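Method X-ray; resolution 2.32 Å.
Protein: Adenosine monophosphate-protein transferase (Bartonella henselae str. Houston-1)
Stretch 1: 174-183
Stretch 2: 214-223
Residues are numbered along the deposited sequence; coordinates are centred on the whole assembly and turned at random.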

ATOM      1  N   HIS A 174       2.422   5.130 -16.044  1.00 33.23           N
ATOM      2  CA  HIS A 174       2.813   3.791 -15.594  1.00 40.45           C
ATOM      3  C   HIS A 174       1.865   3.375 -14.481  1.00 44.95           C
ATOM      4  O   HIS A 174       0.834   4.022 -14.264  1.00 52.38           O
ATOM      5  CB  HIS A 174       4.274   3.759 -15.123  1.00 38.32           C
ATOM      6  CG  HIS A 174       5.212   4.391 -16.098  1.00 42.13           C
ATOM      7  ND1 HIS A 174       5.529   3.808 -17.306  1.00 43.41           N
ATOM      8  CD2 HIS A 174       5.842   5.590 -16.081  1.00 45.56           C
ATOM      9  CE1 HIS A 174       6.326   4.615 -17.986  1.00 43.79           C
ATOM     10  NE2 HIS A 174       6.537   5.702 -17.264  1.00 46.62           N
ATOM     11  N   GLN A 175       2.161   2.274 -13.813  1.00 45.91           N
ATOM     12  CA  GLN A 175       1.325   1.832 -12.711  1.00 44.15           C
ATOM     13  C   GLN A 175       2.196   1.192 -11.649  1.00 37.91           C
ATOM     14  O   GLN A 175       3.280   0.662 -11.938  1.00 37.70           O
ATOM     15  CB  GLN A 175       0.225   0.847 -13.167  1.00 48.33           C
ATOM     16  CG  GLN A 175       0.729  -0.428 -13.826  1.00 52.64           C
ATOM     17  CD  GLN A 175      -0.419  -1.223 -14.451  1.00 54.65           C
ATOM     18  OE1 GLN A 175      -1.361  -1.613 -13.755  1.00 52.63           O
ATOM     19  NE2 GLN A 175      -0.353  -1.451 -15.760  1.00 52.03           N
ATOM     20  N   LEU A 176       1.701   1.257 -10.415  1.00 30.24           N
ATOM     21  CA  LEU A 176       2.292   0.590  -9.263  1.00 37.10           C
ATOM     22  C   LEU A 176       1.137  -0.114  -8.558  1.00 41.00           C
ATOM     23  O   LEU A 176       0.250   0.544  -8.000  1.00 33.63           O
ATOM     24  CB  LEU A 176       2.991   1.610  -8.339  1.00 24.34           C
ATOM     25  CG  LEU A 176       4.274   2.173  -8.935  1.00 34.56           C
ATOM     26  CD1 LEU A 176       4.904   3.295  -8.065  1.00 31.59           C
ATOM     27  CD2 LEU A 176       5.328   1.064  -9.184  1.00 27.97           C
ATOM     28  N   ASN A 177       1.134  -1.442  -8.553  1.00 37.09           N
ATOM     29  CA  ASN A 177      -0.038  -2.136  -8.017  1.00 29.41           C
ATOM     30  C   ASN A 177       0.330  -2.741  -6.668  1.00 32.34           C
ATOM     31  O   ASN A 177       0.734  -3.909  -6.588  1.00 35.77           O
ATOM     32  CB  ASN A 177      -0.551  -3.193  -9.003  1.00 29.58           C
ATOM     33  CG  ASN A 177      -1.956  -3.662  -8.659  1.00 37.82           C
ATOM     34  OD1 ASN A 177      -2.359  -3.626  -7.479  1.00 35.59           O
ATOM     35  ND2 ASN A 177      -2.707  -4.102  -9.666  1.00 35.82           N
ATOM     36  N   PHE A 178       0.034  -1.985  -5.601  1.00 31.67           N
ATOM     37  CA  PHE A 178       0.496  -2.332  -4.268  1.00 33.65           C
ATOM     38  C   PHE A 178      -0.342  -3.429  -3.655  1.00 40.06           C
ATOM     39  O   PHE A 178       0.111  -4.100  -2.715  1.00 38.95           O
ATOM     40  CB  PHE A 178       0.501  -1.101  -3.354  1.00 33.75           C
ATOM     41  CG  PHE A 178       1.716  -0.247  -3.524  1.00 29.59           C
ATOM     42  CD1 PHE A 178       2.950  -0.657  -3.002  1.00 32.51           C
ATOM     43  CD2 PHE A 178       1.641   0.945  -4.210  1.00 30.64           C
ATOM     44  CE1 PHE A 178       4.078   0.114  -3.134  1.00 35.81           C
ATOM     45  CE2 PHE A 178       2.778   1.719  -4.381  1.00 33.93           C
ATOM     46  CZ  PHE A 178       4.005   1.306  -3.839  1.00 34.53           C
ATOM     47  N   SER A 179      -1.537  -3.650  -4.191  1.00 39.08           N
ATOM     48  CA  SER A 179      -2.355  -4.722  -3.670  1.00 32.81           C
ATOM     49  C   SER A 179      -1.751  -6.087  -3.961  1.00 32.86           C
ATOM     50  O   SER A 179      -2.253  -7.096  -3.455  1.00 35.07           O
ATOM     51  CB  SER A 179      -3.785  -4.586  -4.223  1.00 32.73           C
ATOM     52  OG  SER A 179      -3.893  -5.234  -5.464  1.00 37.18           O
ATOM     53  N   LEU A 180      -0.690  -6.158  -4.754  1.00 39.21           N
ATOM     54  CA  LEU A 180      -0.060  -7.436  -5.050  1.00 36.91           C
ATOM     55  C   LEU A 180       1.095  -7.743  -4.099  1.00 36.91           C
ATOM     56  O   LEU A 180       1.731  -8.805  -4.243  1.00 33.08           O
ATOM     57  CB  LEU A 180       0.432  -7.458  -6.499  1.00 30.02           C
ATOM     58  CG  LEU A 180      -0.648  -7.150  -7.541  1.00 42.19           C
ATOM     59  CD1 LEU A 180      -0.115  -7.462  -8.938  1.00 49.70           C
ATOM     60  CD2 LEU A 180      -1.947  -7.913  -7.298  1.00 41.02           C
ATOM     61  N   ILE A 181       1.350  -6.846  -3.137  1.00 29.40           N
ATOM     62  CA  ILE A 181       2.506  -6.906  -2.226  1.00 33.35           C
ATOM     63  C   ILE A 181       2.007  -7.302  -0.848  1.00 34.18           C
ATOM     64  O   ILE A 181       1.155  -6.602  -0.298  1.00 42.92           O
ATOM     65  CB  ILE A 181       3.213  -5.541  -2.140  1.00 30.93           C
ATOM     66  CG1 ILE A 181       3.859  -5.196  -3.484  1.00 34.20           C
ATOM     67  CG2 ILE A 181       4.220  -5.494  -0.948  1.00 30.92           C
ATOM     68  CD1 ILE A 181       4.717  -6.310  -4.010  1.00 43.01           C
ATOM     69  N   THR A 182       2.556  -8.373  -0.266  1.00 29.36           N
ATOM     70  CA  THR A 182       2.217  -8.792   1.103  1.00 27.91           C
ATOM     71  C   THR A 182       2.930  -7.944   2.181  1.00 32.45           C
ATOM     72  O   THR A 182       3.972  -7.323   1.949  1.00 32.03           O
ATOM     73  CB  THR A 182       2.583 -10.261   1.367  1.00 35.23           C
ATOM     74  OG1 THR A 182       4.017 -10.415   1.355  1.00 35.94           O
ATOM     75  CG2 THR A 182       1.917 -11.234   0.382  1.00 26.12           C
ATOM     76  N   LYS A 183       2.363  -7.980   3.392  1.00 28.40           N
ATOM     77  CA  LYS A 183       2.918  -7.246   4.516  1.00 29.01           C
ATOM     78  C   LYS A 183       4.362  -7.672   4.790  1.00 28.90           C
ATOM     79  O   LYS A 183       5.248  -6.834   5.051  1.00 29.42           O
ATOM     80  CB  LYS A 183       2.022  -7.457   5.744  1.00 24.91           C
ATOM     81  CG  LYS A 183       2.417  -6.564   6.987  1.00 32.13           C
ATOM     82  CD  LYS A 183       1.242  -6.360   7.994  1.00 25.77           C
ATOM     83  CE  LYS A 183       1.758  -6.188   9.401  1.00 53.28           C
ATOM     84  NZ  LYS A 183       2.284  -4.821   9.694  1.00 52.97           N
ATOM     85  N   LYS A 214       4.101  -9.160 -15.378  1.00 38.26           N
ATOM     86  CA  LYS A 214       4.257  -9.714 -14.035  1.00 39.35           C
ATOM     87  C   LYS A 214       3.005  -9.508 -13.190  1.00 40.77           C
ATOM     88  O   LYS A 214       2.601 -10.409 -12.418  1.00 38.36           O
ATOM     89  CB  LYS A 214       5.514  -9.150 -13.406  1.00 35.87           C
ATOM     90  CG  LYS A 214       6.731  -9.762 -14.102  1.00 35.53           C
ATOM     91  CD  LYS A 214       8.050  -9.445 -13.448  1.00 37.11           C
ATOM     92  CE  LYS A 214       9.171  -9.876 -14.394  1.00 38.61           C
ATOM     93  NZ  LYS A 214      10.496  -9.662 -13.820  1.00 39.50           N
ATOM     94  N   ILE A 215       2.326  -8.379 -13.415  1.00 41.18           N
ATOM     95  CA  ILE A 215       1.084  -8.081 -12.707  1.00 36.90           C
ATOM     96  C   ILE A 215       0.021  -9.141 -13.000  1.00 40.97           C
ATOM     97  O   ILE A 215      -0.739  -9.539 -12.105  1.00 37.22           O
ATOM     98  CB  ILE A 215       0.616  -6.666 -13.086  1.00 34.99           C
ATOM     99  CG1 ILE A 215       1.604  -5.637 -12.512  1.00 28.79           C
ATOM    100  CG2 ILE A 215      -0.831  -6.405 -12.616  1.00 31.88           C
ATOM    101  CD1 ILE A 215       1.340  -4.258 -12.940  1.00 28.92           C
ATOM    102  N   ARG A 216      -0.043  -9.617 -14.254  1.00 45.29           N
ATOM    103  CA  ARG A 216      -1.020 -10.657 -14.590  1.00 47.15           C
ATOM    104  C   ARG A 216      -0.792 -11.904 -13.744  1.00 44.45           C
ATOM    105  O   ARG A 216      -1.753 -12.527 -13.273  1.00 36.31           O
ATOM    106  CB  ARG A 216      -0.925 -11.067 -16.070  1.00 49.38           C
ATOM    107  CG  ARG A 216      -1.197 -10.071 -17.153  1.00 50.08           C
ATOM    108  CD  ARG A 216      -1.458 -10.807 -18.530  1.00 56.77           C
ATOM    109  NE  ARG A 216      -0.253 -11.199 -19.291  1.00 61.18           N
ATOM    110  CZ  ARG A 216       0.390 -12.375 -19.190  1.00 69.19           C
ATOM    111  NH1 ARG A 216      -0.036 -13.313 -18.353  1.00 74.15           N
ATOM    112  NH2 ARG A 216       1.470 -12.628 -19.928  1.00 68.70           N
ATOM    113  N   LEU A 217       0.490 -12.294 -13.583  1.00 43.00           N
ATOM    114  CA  LEU A 217       0.868 -13.515 -12.886  1.00 41.15           C
ATOM    115  C   LEU A 217       0.516 -13.435 -11.412  1.00 45.13           C
ATOM    116  O   LEU A 217      -0.058 -14.384 -10.849  1.00 44.61           O
ATOM    117  CB  LEU A 217       2.369 -13.756 -13.052  1.00 40.57           C
ATOM    118  CG  LEU A 217       2.851 -13.945 -14.487  1.00 38.52           C
ATOM    119  CD1 LEU A 217       4.351 -14.146 -14.517  1.00 39.83           C
ATOM    120  CD2 LEU A 217       2.114 -15.084 -15.201  1.00 42.64           C
ATOM    121  N   LEU A 218       0.836 -12.294 -10.775  1.00 38.71           N
ATOM    122  CA  LEU A 218       0.564 -12.163  -9.349  1.00 36.73           C
ATOM    123  C   LEU A 218      -0.922 -11.980  -9.089  1.00 38.81           C
ATOM    124  O   LEU A 218      -1.437 -12.452  -8.070  1.00 37.35           O
ATOM    125  CB  LEU A 218       1.337 -10.991  -8.765  1.00 35.32           C
ATOM    126  CG  LEU A 218       2.785 -11.260  -8.495  1.00 37.72           C
ATOM    127  CD1 LEU A 218       3.469  -9.923  -8.248  1.00 38.28           C
ATOM    128  CD2 LEU A 218       2.914 -12.151  -7.267  1.00 40.36           C
ATOM    129  N   LYS A 219      -1.613 -11.263  -9.977  1.00 41.51           N
ATOM    130  CA  LYS A 219      -3.081 -11.210  -9.936  1.00 45.91           C
ATOM    131  C   LYS A 219      -3.726 -12.608  -9.929  1.00 46.58           C
ATOM    132  O   LYS A 219      -4.599 -12.912  -9.091  1.00 35.65           O
ATOM    133  CB  LYS A 219      -3.603 -10.409 -11.123  1.00 47.63           C
ATOM    134  CG  LYS A 219      -3.583  -8.921 -10.908  1.00 47.73           C
ATOM    135  CD  LYS A 219      -4.408  -8.237 -11.992  1.00 45.72           C
ATOM    136  CE  LYS A 219      -4.436  -6.727 -11.802  1.00 44.58           C
ATOM    137  NZ  LYS A 219      -5.463  -6.061 -12.656  1.00 42.95           N
ATOM    138  N   GLU A 220      -3.318 -13.470 -10.868  1.00 44.41           N
ATOM    139  CA  GLU A 220      -3.851 -14.829 -10.853  1.00 38.24           C
ATOM    140  C   GLU A 220      -3.517 -15.528  -9.553  1.00 45.29           C
ATOM    141  O   GLU A 220      -4.397 -16.148  -8.942  1.00 48.25           O
ATOM    142  CB  GLU A 220      -3.311 -15.627 -12.021  1.00 42.10           C
ATOM    143  CG  GLU A 220      -3.729 -17.040 -12.061  1.00 46.06           C
ATOM    144  CD  GLU A 220      -3.026 -17.776 -13.176  1.00 55.66           C
ATOM    145  OE1 GLU A 220      -3.566 -17.797 -14.301  1.00 64.34           O
ATOM    146  OE2 GLU A 220      -1.912 -18.297 -12.941  1.00 56.04           O
ATOM    147  N   PHE A 221      -2.258 -15.410  -9.086  1.00 44.47           N
ATOM    148  CA  PHE A 221      -1.872 -16.172  -7.901  1.00 36.50           C
ATOM    149  C   PHE A 221      -2.662 -15.724  -6.677  1.00 37.71           C
ATOM    150  O   PHE A 221      -3.082 -16.553  -5.860  1.00 40.33           O
ATOM    151  CB  PHE A 221      -0.377 -16.047  -7.615  1.00 33.04           C
ATOM    152  CG  PHE A 221       0.007 -16.603  -6.268  1.00 35.64           C
ATOM    153  CD1 PHE A 221       0.153 -17.966  -6.075  1.00 36.55           C
ATOM    154  CD2 PHE A 221       0.166 -15.778  -5.191  1.00 36.98           C
ATOM    155  CE1 PHE A 221       0.501 -18.480  -4.832  1.00 41.87           C
ATOM    156  CE2 PHE A 221       0.495 -16.285  -3.930  1.00 36.46           C
ATOM    157  CZ  PHE A 221       0.669 -17.636  -3.756  1.00 37.60           C
ATOM    158  N   MET A 222      -2.861 -14.416  -6.528  1.00 36.07           N
ATOM    159  CA  MET A 222      -3.540 -13.908  -5.341  1.00 37.82           C
ATOM    160  C   MET A 222      -5.001 -14.287  -5.380  1.00 45.75           C
ATOM    161  O   MET A 222      -5.559 -14.751  -4.375  1.00 42.98           O
ATOM    162  CB  MET A 222      -3.371 -12.394  -5.246  1.00 36.72           C
ATOM    163  CG  MET A 222      -1.904 -11.912  -4.994  1.00 49.02           C
ATOM    164  SD  MET A 222      -1.271 -12.240  -3.319  1.00 48.01           S
ATOM    165  CE  MET A 222       0.323 -11.448  -3.244  1.00 52.39           C
ATOM    166  N   HIS A 223      -5.619 -14.137  -6.563  1.00 50.27           N
ATOM    167  CA  HIS A 223      -6.989 -14.598  -6.784  1.00 55.18           C
ATOM    168  C   HIS A 223      -7.167 -16.059  -6.368  1.00 51.92           C
ATOM    169  O   HIS A 223      -8.117 -16.403  -5.655  1.00 56.26           O
ATOM    170  CB  HIS A 223      -7.352 -14.398  -8.265  1.00 66.89           C
ATOM    171  CG  HIS A 223      -8.773 -14.742  -8.599  1.00 81.16           C
ATOM    172  ND1 HIS A 223      -9.770 -13.791  -8.682  1.00 85.92           N
ATOM    173  CD2 HIS A 223      -9.366 -15.933  -8.865  1.00 82.81           C
ATOM    174  CE1 HIS A 223     -10.913 -14.381  -8.987  1.00 86.29           C
ATOM    175  NE2 HIS A 223     -10.696 -15.680  -9.100  1.00 84.17           N
TER

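This is an apolar packing contact, without a hydrogen bond or salt bridge across it, in which an irregular segment with a short 3-10 turn lies against one side of a helix. The two stretches together bury about 400 Å² of surface. Residues 214-223 are helical throughout, and the helix runs on past both ends. Its backbone groups are paired along its own axis, as in Lys-219 N to Ile-215 O at 2.9 Å and Met-222 N to Leu-218 O at 2.9 Å. In the closest pairs the helix presents side-chain atoms, except for Ile-215 O.

Leu-180 is the centre of the interface and has the largest area covered, 116 Å². Its CA-to-CB bond points sideways to the helix, but the end of the side chain comes nearer. With chi1 m and chi2 t, CD1 reaches the helix between Ile-215 and Leu-218. Leu-180 CD1 lies 3.9 Å from Ile-215 CG2 and 3.8 Å from Leu-218 CB. Leu-180 CD1 is also 3.8 Å from Ile-215 O, a van der Waals approach to a carbonyl already used within the helix. Leu-180 CD2 is 4.1 Å from Lys-219 CG, and Leu-180 CD1 is nearly as close to that atom. The branched aliphatic end thus fits among Ile-215, Leu-218 and the chain of Lys-219.

Ile-215, Leu-218 and Met-222 all point their CA-to-CB bonds toward the first stretch. Their spacing of three and four residues brings them to the same side of the helix. Leu-180, Ile-215 and Leu-218 are buried, and aliphatic side chains with no polar group to satisfy suit them. The backbones come close here: the CA atoms of Leu-180 and Leu-218 are 6.4 Å apart.

Met-222 closes one end of the contact. It is partly exposed, and its long unbranched chain suits the reach to Leu-180 and Thr-182. Its chi1 and chi2 are both m and chi3 is t, which carries Met-222 CE to 3.2 Å from Leu-180 O. This is a tight contact, and a methyl group offers no conventional hydrogen bond there. Met-222 CE also lies 4.0 Å from Thr-182 CG2, so methyl meets methyl. Thr-182 has two roles: its CG2 packs on Met-222, while its side chain caps the helix that begins just after it.

At the other end, Ile-215 CD1 is 3.8 Å from Gln-175 CD. The end of the exposed Gln-175 side chain lies over this methyl, CD being closest. The CA-to-CB bond of Asn-177 points toward the helix, and Asn-177 ND2 is 3.8 Å from Lys-219 CE and 4.2 Å from Ile-215 CG2. Neither is a polar bond. Lys-219 contributes its aliphatic chain, largely extended, while its NZ is hydrogen-bonded elsewhere in the structure. A long side chain with a charged end fits this partly exposed border.

Asn-177 also helps to shape the first stretch. Asn-177 OD1 accepts a hydrogen bond from Ser-179 OG at 3.0 Å and a weak one from Ser-179 N at 3.4 Å.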